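Local coordinates for protein galactose-1-phosphate uridylyltransferase (Pyrobaculum aerophilum str. IM2, PDB 6K9Z) that probably catalyses uridylyl transfer between UDP-glucose and hexose 1-phosphates such as galactose 1-phosphate, and binds zinc, iron and UDP, at residues E156-Y161 with Y262-E268; C170-V176 with Y207-H211; S213-E217 with Q253-P259. The protein carries 1 engineered substitution. All coordinates share one frame; numbering follows the deposited sequence.

How the contacts relate
All three contacts belong to the C-terminal half of the sequence, and contacts 2 and 3 are both nested in the long loop closed by contact 1. Contact 1 carries the iron site and one zinc ligand, while contact 2 supplies the other three ligands of that zinc; their centres are about 10 Å apart. His-264 NE2 of contact 1 probably hydrogen-bonds Pro-208 O of contact 2 at 2.8 Å. Contact 3, centred about 11 Å from contact 1, sets the backbone of Leu-214 and Leu-215 against the Leu-265 side chain. Contacts 1 and 2 also touch the second subunit. The residues lining this chain's UDP pocket all belong to its N-terminal half.

Contact 1: residues E156-Y161 with Y262-E268; sequences ELQASY and YYHLHFE. With FE (Fe (III) ion), chain E; ZN (zinc ion), chain D.
At the iron site, Glu-156 on helix 151-167 meets His-266 and Glu-268 on strand 266-271. Glu-156 chelates the iron(III) with both oxygens, OE1 lying 2.2 Å from the metal, while His-266 NE2 and Glu-268 OE1 bind from the strand side. Glu-268 OE2 hydrogen-bonds Tyr-270 OH. A water and His-252 of the neighbouring strand complete the shell. Tyr-263 is the second-shell grip: its OH donates to Glu-156 OE1 over 2.6 Å, arriving on the anti side and 33° out of the carboxylate plane. Replacing this tyrosine with a phenylalanine would probably leave OE1 without its second-shell hydrogen bond, the carboxylate then being held by the metal with less support. His-266 is steadied from behind, where ND1 donates in its ring plane to His-264 O at 2.8 Å.

Beyond the metal the helix rests on two tyrosines. Leu-157 CD2 sits over one face of Tyr-263, 3.7 Å from the ring centroid, and Ser-160 OG lies at that ring's edge while donating to Glu-156 O. Tyr-262 and Tyr-161 form a T-shaped pair, centroids 5.2 Å apart, in which the Tyr-161 edge points at the Tyr-262 face. A chi1 of 178° swings the Tyr-161 ring away from its own N and sets CD1 over the centre of that face, with CB over the same ring. One water donates to both Ser-160 O and Tyr-262 O, 2.7 Å from the latter. This metal site, separate from the zinc of His-264, resembles the iron site known in type 1 galactose-1-phosphate uridylyltransferases, with a second glutamate in place of one histidine.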
loop_
_atom_site.group_PDB
_atom_site.type_symbol
_atom_site.label_atom_id
_atom_site.label_comp_id
_atom_site.label_asym_id
_atom_site.label_seq_id
_atom_site.Cartn_x
_atom_site.Cartn_y
_atom_site.Cartn_z
ATOM N N GLU A 156 9.090 11.189 2.848
ATOM C CA GLU A 156 9.165 12.312 1.880
ATOM C C GLU A 156 9.878 13.496 2.556
ATOM O O GLU A 156 10.696 14.175 1.882
ATOM C CB GLU A 156 7.797 12.744 1.383
ATOM C CG GLU A 156 6.960 11.701 0.636
ATOM C CD GLU A 156 5.839 12.242 -0.229
ATOM O OE1 GLU A 156 5.577 13.498 -0.186
ATOM O OE2 GLU A 156 5.220 11.446 -0.975
ATOM N N LEU A 157 9.585 13.742 3.823
ATOM C CA LEU A 157 10.180 14.878 4.576
ATOM C C LEU A 157 11.682 14.652 4.680
ATOM O O LEU A 157 12.482 15.598 4.475
ATOM C CB LEU A 157 9.527 14.944 5.945
ATOM C CG LEU A 157 8.131 15.565 5.998
ATOM C CD1 LEU A 157 7.463 15.197 7.286
ATOM C CD2 LEU A 157 8.152 17.084 5.808
ATOM N N GLN A 158 12.091 13.426 5.003
ATOM C CA GLN A 158 13.514 13.140 5.193
ATOM C C GLN A 158 14.218 13.326 3.838
ATOM O O GLN A 158 15.272 13.984 3.800
ATOM C CB GLN A 158 13.720 11.767 5.841
ATOM C CG GLN A 158 15.190 11.461 6.074
ATOM C CD GLN A 158 15.775 12.404 7.107
ATOM O OE1 GLN A 158 15.089 12.843 8.043
ATOM N NE2 GLN A 158 17.065 12.722 6.978
ATOM N N ALA A 159 13.715 12.771 2.739
ATOM C CA ALA A 159 14.394 12.933 1.433
ATOM C C ALA A 159 14.429 14.425 1.058
ATOM O O ALA A 159 15.474 14.848 0.525
ATOM C CB ALA A 159 13.682 12.163 0.342
ATOM N N SER A 160 13.322 15.133 1.265
ATOM C CA SER A 160 13.165 16.565 0.913
ATOM C C SER A 160 14.199 17.405 1.677
ATOM O O SER A 160 14.892 18.268 1.068
ATOM C CB SER A 160 11.800 17.037 1.177
ATOM O OG SER A 160 10.871 16.410 0.312
ATOM N N TYR A 161 14.337 17.135 2.963
ATOM C CA TYR A 161 15.299 17.797 3.867
ATOM C C TYR A 161 16.729 17.556 3.381
ATOM O O TYR A 161 17.533 18.518 3.218
ATOM C CB TYR A 161 15.142 17.266 5.292
ATOM C CG TYR A 161 16.138 17.880 6.233
ATOM C CD1 TYR A 161 15.976 19.189 6.653
ATOM C CD2 TYR A 161 17.239 17.185 6.689
ATOM C CE1 TYR A 161 16.892 19.796 7.502
ATOM C CE2 TYR A 161 18.160 17.784 7.542
ATOM C CZ TYR A 161 17.966 19.080 7.975
ATOM O OH TYR A 161 18.880 19.647 8.828
ATOM N N TYR A 262 11.859 23.224 3.223
ATOM C CA TYR A 262 12.417 22.074 2.454
ATOM C C TYR A 262 11.300 21.151 1.970
ATOM O O TYR A 262 11.566 20.272 1.097
ATOM C CB TYR A 262 13.394 21.245 3.287
ATOM C CG TYR A 262 12.865 20.781 4.621
ATOM C CD1 TYR A 262 13.028 21.574 5.752
ATOM C CD2 TYR A 262 12.202 19.563 4.751
ATOM C CE1 TYR A 262 12.549 21.180 6.985
ATOM C CE2 TYR A 262 11.694 19.174 5.980
ATOM C CZ TYR A 262 11.878 19.977 7.086
ATOM O OH TYR A 262 11.402 19.608 8.304
ATOM N N TYR A 263 10.108 21.335 2.521
ATOM C CA TYR A 263 8.940 20.539 2.086
ATOM C C TYR A 263 7.843 21.458 1.581
ATOM O O TYR A 263 7.763 22.629 1.937
ATOM C CB TYR A 263 8.461 19.623 3.200
ATOM C CG TYR A 263 7.546 18.500 2.741
ATOM C CD1 TYR A 263 8.033 17.459 1.977
ATOM C CD2 TYR A 263 6.229 18.406 3.179
ATOM C CE1 TYR A 263 7.249 16.362 1.638
ATOM C CE2 TYR A 263 5.413 17.335 2.803
ATOM C CZ TYR A 263 5.931 16.312 2.041
ATOM O OH TYR A 263 5.126 15.234 1.739
ATOM N N HIS A 264 7.147 20.938 0.567
ATOM C CA HIS A 264 6.114 21.651 -0.228
ATOM C C HIS A 264 4.832 20.809 -0.248
ATOM O O HIS A 264 4.909 19.643 -0.666
ATOM C CB HIS A 264 6.711 21.830 -1.630
ATOM C CG HIS A 264 6.073 22.836 -2.524
ATOM N ND1 HIS A 264 6.823 23.668 -3.325
ATOM C CD2 HIS A 264 4.783 23.099 -2.810
ATOM C CE1 HIS A 264 6.024 24.422 -4.044
ATOM N NE2 HIS A 264 4.770 24.092 -3.748
ATOM N N LEU A 265 3.680 21.493 0.084
ATOM C CA LEU A 265 2.490 20.644 0.235
ATOM C C LEU A 265 2.017 20.232 -1.145
ATOM O O LEU A 265 2.269 20.969 -2.175
ATOM C CB LEU A 265 1.377 21.357 0.996
ATOM C CG LEU A 265 0.789 22.621 0.392
ATOM C CD1 LEU A 265 -0.232 22.382 -0.703
ATOM C CD2 LEU A 265 0.102 23.442 1.503
ATOM N N HIS A 266 1.285 19.189 -1.306
ATOM C CA HIS A 266 0.723 18.753 -2.613
ATOM C C HIS A 266 -0.414 17.779 -2.318
ATOM O O HIS A 266 -0.310 17.045 -1.277
ATOM C CB HIS A 266 1.804 18.133 -3.512
ATOM C CG HIS A 266 2.683 17.135 -2.808
ATOM N ND1 HIS A 266 3.715 17.514 -1.935
ATOM C CD2 HIS A 266 2.722 15.791 -2.864
ATOM C CE1 HIS A 266 4.322 16.423 -1.482
ATOM N NE2 HIS A 266 3.788 15.364 -2.068
ATOM N N PHE A 267 -1.414 17.734 -3.189
ATOM C CA PHE A 267 -2.438 16.683 -3.201
ATOM C C PHE A 267 -1.963 15.568 -4.133
ATOM O O PHE A 267 -1.490 15.879 -5.239
ATOM C CB PHE A 267 -3.795 17.223 -3.607
ATOM C CG PHE A 267 -4.404 18.153 -2.590
ATOM C CD1 PHE A 267 -4.014 19.491 -2.556
ATOM C CD2 PHE A 267 -5.320 17.699 -1.672
ATOM C CE1 PHE A 267 -4.600 20.372 -1.647
ATOM C CE2 PHE A 267 -5.926 18.586 -0.800
ATOM C CZ PHE A 267 -5.505 19.888 -0.719
ATOM N N GLU A 268 -2.028 14.314 -3.659
ATOM C CA GLU A 268 -1.811 13.153 -4.553
ATOM C C GLU A 268 -3.187 12.542 -4.812
ATOM O O GLU A 268 -3.924 12.264 -3.855
ATOM C CB GLU A 268 -0.776 12.171 -4.021
ATOM C CG GLU A 268 0.556 12.786 -3.689
ATOM C CD GLU A 268 1.665 11.820 -3.376
ATOM O OE1 GLU A 268 2.826 12.241 -3.455
ATOM O OE2 GLU A 268 1.345 10.677 -3.010
HETATM FE FE FE E . 4.009 13.180 -1.758
HETATM ZN ZN ZN D . 8.987 24.288 -2.724
HETATM O O HOH W 1 13.460 19.718 -0.791
HETATM O O HOH W 2 5.571 13.095 -3.355
#

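Contact 2: residues C170-V176 with Y207-H211; sequences CLHCRIV and YPKRH. With ZN (zinc ion), chain D.
Tyr-207, at the end of strand 202-208, runs from Val-176 to His-172 along the side of helix 171-178 that faces its strand. Its CB touches Val-176 CG2 at 3.5 Å, and the same methyl reaches CG and CD2, meeting the ring obliquely. A chi1 of -85° turns the ring away from the Tyr-207 carbonyl and carries it along the helix toward the N-terminal turn. There Tyr-207 CE2 comes against His-172, 3.4 Å from ND1 of that histidine and close to its CB. At the tip, OH shares a 2.7 Å hydrogen bond with His-172 ND1, either being able to donate. The bond lies near both ring planes, so the two rings meet rim to rim, their planes 41° apart, and neither covers the other. His-172 is gripped at both ring nitrogens, since NE2 hydrogen-bonds Ser-160 OG, while Phe-8 of the second subunit stacks on the ring. Tyr-207 in turn stacks with His-266, an iron ligand.

The same helix start holds a CxxC pair, part of a Cys2His2 zinc site that ties helix 171-178 to the loop following the strand. Cys-170 SG and Cys-173 SG each bind zinc at 2.3 Å, His-211 ND1 binds at 2.1 Å, and His-264 is the fourth ligand. Cys-170 is also the N-cap: its sulfur, turned away from the residue's own N at chi1 168°, accepts from Cys-173 N at 3.4 Å as well as holding the metal. Both sulfurs stand at the edge of the His-211 imidazole, Cys-170 SG being 3.5 Å from ND1. On the far side of that ring, NE2 hydrogen-bonds Thr-260 O, which together with the zinc on ND1 holds the ring's rotation.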
loop_
_atom_site.group_PDB
_atom_site.type_symbol
_atom_site.label_atom_id
_atom_site.label_comp_id
_atom_site.label_asym_id
_atom_site.label_seq_id
_atom_site.Cartn_x
_atom_site.Cartn_y
_atom_site.Cartn_z
ATOM N N CYS A 170 14.433 23.924 -2.661
ATOM C CA CYS A 170 13.337 22.948 -2.464
ATOM C C CYS A 170 13.179 22.083 -3.740
ATOM O O CYS A 170 12.911 22.622 -4.839
ATOM C CB CYS A 170 12.029 23.682 -2.161
ATOM S SG CYS A 170 10.555 22.632 -2.226
ATOM N N LEU A 171 13.340 20.738 -3.568
ATOM C CA LEU A 171 13.233 19.780 -4.714
ATOM C C LEU A 171 11.841 19.869 -5.344
ATOM O O LEU A 171 11.742 19.857 -6.573
ATOM C CB LEU A 171 13.480 18.336 -4.279
ATOM C CG LEU A 171 13.414 17.313 -5.418
ATOM C CD1 LEU A 171 14.265 17.710 -6.617
ATOM C CD2 LEU A 171 13.823 15.959 -4.889
ATOM N N HIS A 172 10.805 20.026 -4.515
ATOM C CA HIS A 172 9.415 20.120 -5.036
ATOM C C HIS A 172 9.294 21.351 -5.938
ATOM O O HIS A 172 8.655 21.260 -6.991
ATOM C CB HIS A 172 8.412 20.210 -3.880
ATOM C CG HIS A 172 8.450 19.051 -2.944
ATOM N ND1 HIS A 172 7.627 17.958 -3.096
ATOM C CD2 HIS A 172 9.192 18.818 -1.842
ATOM C CE1 HIS A 172 7.865 17.098 -2.132
ATOM N NE2 HIS A 172 8.816 17.603 -1.347
ATOM N N CYS A 173 9.903 22.462 -5.525
ATOM C CA CYS A 173 9.851 23.718 -6.322
ATOM C C CYS A 173 10.460 23.406 -7.723
ATOM O O CYS A 173 9.930 23.881 -8.797
ATOM C CB CYS A 173 10.607 24.845 -5.614
ATOM S SG CYS A 173 9.572 25.759 -4.414
ATOM N N ARG A 174 11.581 22.699 -7.714
ATOM C CA ARG A 174 12.346 22.382 -8.969
ATOM C C ARG A 174 11.458 21.511 -9.870
ATOM O O ARG A 174 11.379 21.760 -11.057
ATOM C CB ARG A 174 13.667 21.727 -8.588
ATOM C CG ARG A 174 14.560 22.613 -7.724
ATOM C CD ARG A 174 15.253 23.708 -8.526
ATOM N NE ARG A 174 15.730 23.204 -9.818
ATOM C CZ ARG A 174 16.682 22.267 -10.017
ATOM N NH1 ARG A 174 17.280 21.679 -8.991
ATOM N NH2 ARG A 174 17.019 21.917 -11.257
ATOM N N ILE A 175 10.814 20.505 -9.304
ATOM C CA ILE A 175 9.921 19.595 -10.075
ATOM C C ILE A 175 8.736 20.384 -10.666
ATOM O O ILE A 175 8.465 20.306 -11.897
ATOM C CB ILE A 175 9.508 18.401 -9.208
ATOM C CG1 ILE A 175 10.678 17.458 -8.960
ATOM C CG2 ILE A 175 8.335 17.690 -9.872
ATOM C CD1 ILE A 175 10.419 16.361 -7.940
ATOM N N VAL A 176 8.104 21.235 -9.839
ATOM C CA VAL A 176 6.902 21.985 -10.283
ATOM C C VAL A 176 7.309 22.902 -11.443
ATOM O O VAL A 176 6.551 22.967 -12.406
ATOM C CB VAL A 176 6.294 22.767 -9.102
ATOM C CG1 VAL A 176 5.228 23.742 -9.562
ATOM C CG2 VAL A 176 5.759 21.825 -8.031
ATOM N N TYR A 207 0.143 20.752 -7.077
ATOM C CA TYR A 207 1.087 21.556 -6.266
ATOM C C TYR A 207 0.807 23.031 -6.411
ATOM O O TYR A 207 0.454 23.506 -7.496
ATOM C CB TYR A 207 2.531 21.398 -6.716
ATOM C CG TYR A 207 3.283 20.217 -6.159
ATOM C CD1 TYR A 207 3.213 18.958 -6.751
ATOM C CD2 TYR A 207 4.172 20.392 -5.121
ATOM C CE1 TYR A 207 3.974 17.902 -6.268
ATOM C CE2 TYR A 207 4.926 19.356 -4.627
ATOM C CZ TYR A 207 4.851 18.108 -5.210
ATOM O OH TYR A 207 5.630 17.109 -4.688
ATOM N N PRO A 208 1.001 23.799 -5.329
ATOM C CA PRO A 208 0.949 25.254 -5.453
ATOM C C PRO A 208 2.240 25.730 -6.132
ATOM O O PRO A 208 3.338 25.170 -5.920
ATOM C CB PRO A 208 0.833 25.710 -3.991
ATOM C CG PRO A 208 1.628 24.664 -3.218
ATOM C CD PRO A 208 1.423 23.366 -3.993
ATOM N N LYS A 209 2.088 26.763 -6.972
ATOM C CA LYS A 209 3.232 27.332 -7.709
ATOM C C LYS A 209 4.124 28.097 -6.719
ATOM O O LYS A 209 5.313 28.173 -6.975
ATOM C CB LYS A 209 2.706 28.225 -8.831
ATOM C CG LYS A 209 2.181 27.433 -10.021
ATOM C CD LYS A 209 1.445 28.290 -11.047
ATOM C CE LYS A 209 1.211 27.546 -12.345
ATOM N NZ LYS A 209 0.771 28.460 -13.433
ATOM N N ARG A 210 3.535 28.724 -5.708
ATOM C CA ARG A 210 4.295 29.348 -4.608
ATOM C C ARG A 210 4.657 28.258 -3.609
ATOM O O ARG A 210 3.848 27.356 -3.424
ATOM C CB ARG A 210 3.526 30.524 -3.996
ATOM C CG ARG A 210 3.680 31.796 -4.817
ATOM C CD ARG A 210 3.000 32.950 -4.105
ATOM N NE ARG A 210 1.586 32.772 -4.416
ATOM C CZ ARG A 210 0.619 33.657 -4.195
ATOM N NH1 ARG A 210 -0.619 33.361 -4.563
ATOM N NH2 ARG A 210 0.893 34.815 -3.607
ATOM N N HIS A 211 5.855 28.333 -3.051
ATOM C CA HIS A 211 6.266 27.370 -1.989
ATOM C C HIS A 211 5.350 27.588 -0.791
ATOM O O HIS A 211 5.420 28.660 -0.142
ATOM C CB HIS A 211 7.736 27.524 -1.598
ATOM C CG HIS A 211 8.164 26.520 -0.570
ATOM N ND1 HIS A 211 8.724 25.273 -0.914
ATOM C CD2 HIS A 211 8.079 26.562 0.787
ATOM C CE1 HIS A 211 9.024 24.644 0.239
ATOM N NE2 HIS A 211 8.624 25.404 1.282
HETATM ZN ZN ZN D . 8.987 24.288 -2.724
#

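Contact 3: residues S213-E217 with Q253-P259; sequences SLLTE and QAPLPRP
Leu-214 splits its two methyls between opposite ends of the 253-259 loop, joining the turns that follow strands 202-208 and 247-252 of the half-barrel sheet. CD2 packs on Ala-254, 3.8 Å from its CB, and approaches Leu-256 CD2. CD1 reaches across to the ring of Pro-259, 3.7 Å from its CD, and to Pro-257 O, beyond the cis peptide bond that precedes Pro-257. Two hydrogen bonds flank this leucine: Ala-254 N donates to Ser-213 O at 2.9 Å, and Leu-215 N donates nearly straight (167°) to Gln-253 OE1, also at 2.9 Å. With CG set between backbone N and carbonyl carbon (chi1 67°) and the chain extended beyond it, the Gln-253 amide reaches the N-H opening the 3-10 turn 215-217. Further out, NE2 of that amide hydrogen-bonds Gln-110 OE1 and Phe-122 O, fixing which way it faces, and Ser-213 OG hydrogen-bonds Thr-260 N. Glu-217 folds back on its own segment, where OE1 accepts from both Ser-213 N, at 2.7 Å, and Leu-214 N, the latter on its anti lone pair. Its other oxygen, OE2, lies against the Pro-259 ring, 3.7 Å from CB.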
loop_
_atom_site.group_PDB
_atom_site.type_symbol
_atom_site.label_atom_id
_atom_site.label_comp_id
_atom_site.label_asym_id
_atom_site.label_seq_id
_atom_site.Cartn_x
_atom_site.Cartn_y
_atom_site.Cartn_z
ATOM N N SER A 213 3.959 25.037 2.606
ATOM C CA SER A 213 4.101 23.702 3.243
ATOM C C SER A 213 2.922 23.323 4.139
ATOM O O SER A 213 2.824 22.099 4.467
ATOM C CB SER A 213 5.412 23.624 4.005
ATOM O OG SER A 213 5.557 24.710 4.883
ATOM N N LEU A 214 2.087 24.271 4.571
ATOM C CA LEU A 214 0.875 23.983 5.366
ATOM C C LEU A 214 -0.329 24.520 4.613
ATOM O O LEU A 214 -0.263 25.601 4.046
ATOM C CB LEU A 214 0.919 24.593 6.773
ATOM C CG LEU A 214 1.985 24.080 7.726
ATOM C CD1 LEU A 214 1.997 24.981 8.968
ATOM C CD2 LEU A 214 1.799 22.623 8.096
ATOM N N LEU A 215 -1.435 23.770 4.673
ATOM C CA LEU A 215 -2.720 24.196 4.085
ATOM C C LEU A 215 -3.095 25.577 4.632
ATOM O O LEU A 215 -3.782 26.360 3.948
ATOM C CB LEU A 215 -3.773 23.134 4.443
ATOM C CG LEU A 215 -5.159 23.336 3.830
ATOM C CD1 LEU A 215 -5.134 23.092 2.335
ATOM C CD2 LEU A 215 -6.158 22.419 4.507
ATOM N N THR A 216 -2.740 25.839 5.880
ATOM C CA THR A 216 -3.125 27.085 6.588
ATOM C C THR A 216 -2.325 28.287 6.085
ATOM O O THR A 216 -2.735 29.412 6.424
ATOM C CB THR A 216 -2.987 26.884 8.099
ATOM O OG1 THR A 216 -1.693 26.344 8.334
ATOM C CG2 THR A 216 -4.025 25.902 8.607
ATOM N N GLU A 217 -1.296 28.091 5.280
ATOM C CA GLU A 217 -0.556 29.212 4.664
ATOM C C GLU A 217 -1.288 29.710 3.433
ATOM O O GLU A 217 -0.905 30.801 2.945
ATOM C CB GLU A 217 0.825 28.809 4.207
ATOM C CG GLU A 217 1.821 28.582 5.321
ATOM C CD GLU A 217 3.105 28.061 4.717
ATOM O OE1 GLU A 217 3.101 26.919 4.279
ATOM O OE2 GLU A 217 4.076 28.851 4.574
ATOM N N GLN A 253 1.476 17.325 3.483
ATOM C CA GLN A 253 1.935 18.651 3.950
ATOM C C GLN A 253 2.956 18.452 5.063
ATOM O O GLN A 253 3.179 17.344 5.553
ATOM C CB GLN A 253 0.741 19.508 4.336
ATOM C CG GLN A 253 -0.022 19.018 5.546
ATOM C CD GLN A 253 -1.084 20.002 5.981
ATOM O OE1 GLN A 253 -0.879 21.203 5.926
ATOM N NE2 GLN A 253 -2.218 19.509 6.447
ATOM N N ALA A 254 3.544 19.532 5.505
ATOM C CA ALA A 254 4.413 19.514 6.681
ATOM C C ALA A 254 3.666 19.030 7.919
ATOM O O ALA A 254 2.458 19.237 8.136
ATOM C CB ALA A 254 4.968 20.880 6.940
ATOM N N PRO A 255 4.446 18.495 8.873
ATOM C CA PRO A 255 3.903 18.285 10.201
ATOM C C PRO A 255 3.460 19.615 10.815
ATOM O O PRO A 255 3.988 20.673 10.425
ATOM C CB PRO A 255 5.023 17.664 11.006
ATOM C CG PRO A 255 6.031 17.234 9.937
ATOM C CD PRO A 255 5.898 18.237 8.793
ATOM N N LEU A 256 2.598 19.524 11.827
ATOM C CA LEU A 256 2.206 20.699 12.631
ATOM C C LEU A 256 3.356 21.025 13.562
ATOM O O LEU A 256 4.072 20.131 14.018
ATOM C CB LEU A 256 0.925 20.376 13.387
ATOM C CG LEU A 256 -0.212 19.895 12.498
ATOM C CD1 LEU A 256 -1.492 19.821 13.296
ATOM C CD2 LEU A 256 -0.395 20.778 11.265
ATOM N N PRO A 257 3.509 22.296 13.976
ATOM C CA PRO A 257 2.633 23.397 13.560
ATOM C C PRO A 257 3.316 24.420 12.643
ATOM O O PRO A 257 2.688 25.477 12.434
ATOM C CB PRO A 257 2.376 24.111 14.893
ATOM C CG PRO A 257 3.708 23.972 15.583
ATOM C CD PRO A 257 4.344 22.676 15.109
ATOM N N ARG A 258 4.529 24.134 12.153
ATOM C CA ARG A 258 5.347 25.216 11.524
ATOM C C ARG A 258 5.713 24.931 10.074
ATOM O O ARG A 258 6.119 23.816 9.686
ATOM C CB ARG A 258 6.550 25.622 12.373
ATOM C CG ARG A 258 7.753 24.708 12.368
ATOM C CD ARG A 258 8.809 25.221 13.357
ATOM N NE ARG A 258 8.309 25.289 14.739
ATOM C CZ ARG A 258 8.146 24.233 15.526
ATOM N NH1 ARG A 258 8.482 23.039 15.092
ATOM N NH2 ARG A 258 7.676 24.348 16.748
ATOM N N PRO A 259 5.573 25.976 9.232
ATOM C CA PRO A 259 6.065 25.924 7.872
ATOM C C PRO A 259 7.506 25.386 7.783
ATOM O O PRO A 259 8.347 25.632 8.686
ATOM C CB PRO A 259 5.949 27.355 7.372
ATOM C CG PRO A 259 4.798 27.933 8.181
ATOM C CD PRO A 259 4.886 27.238 9.524
#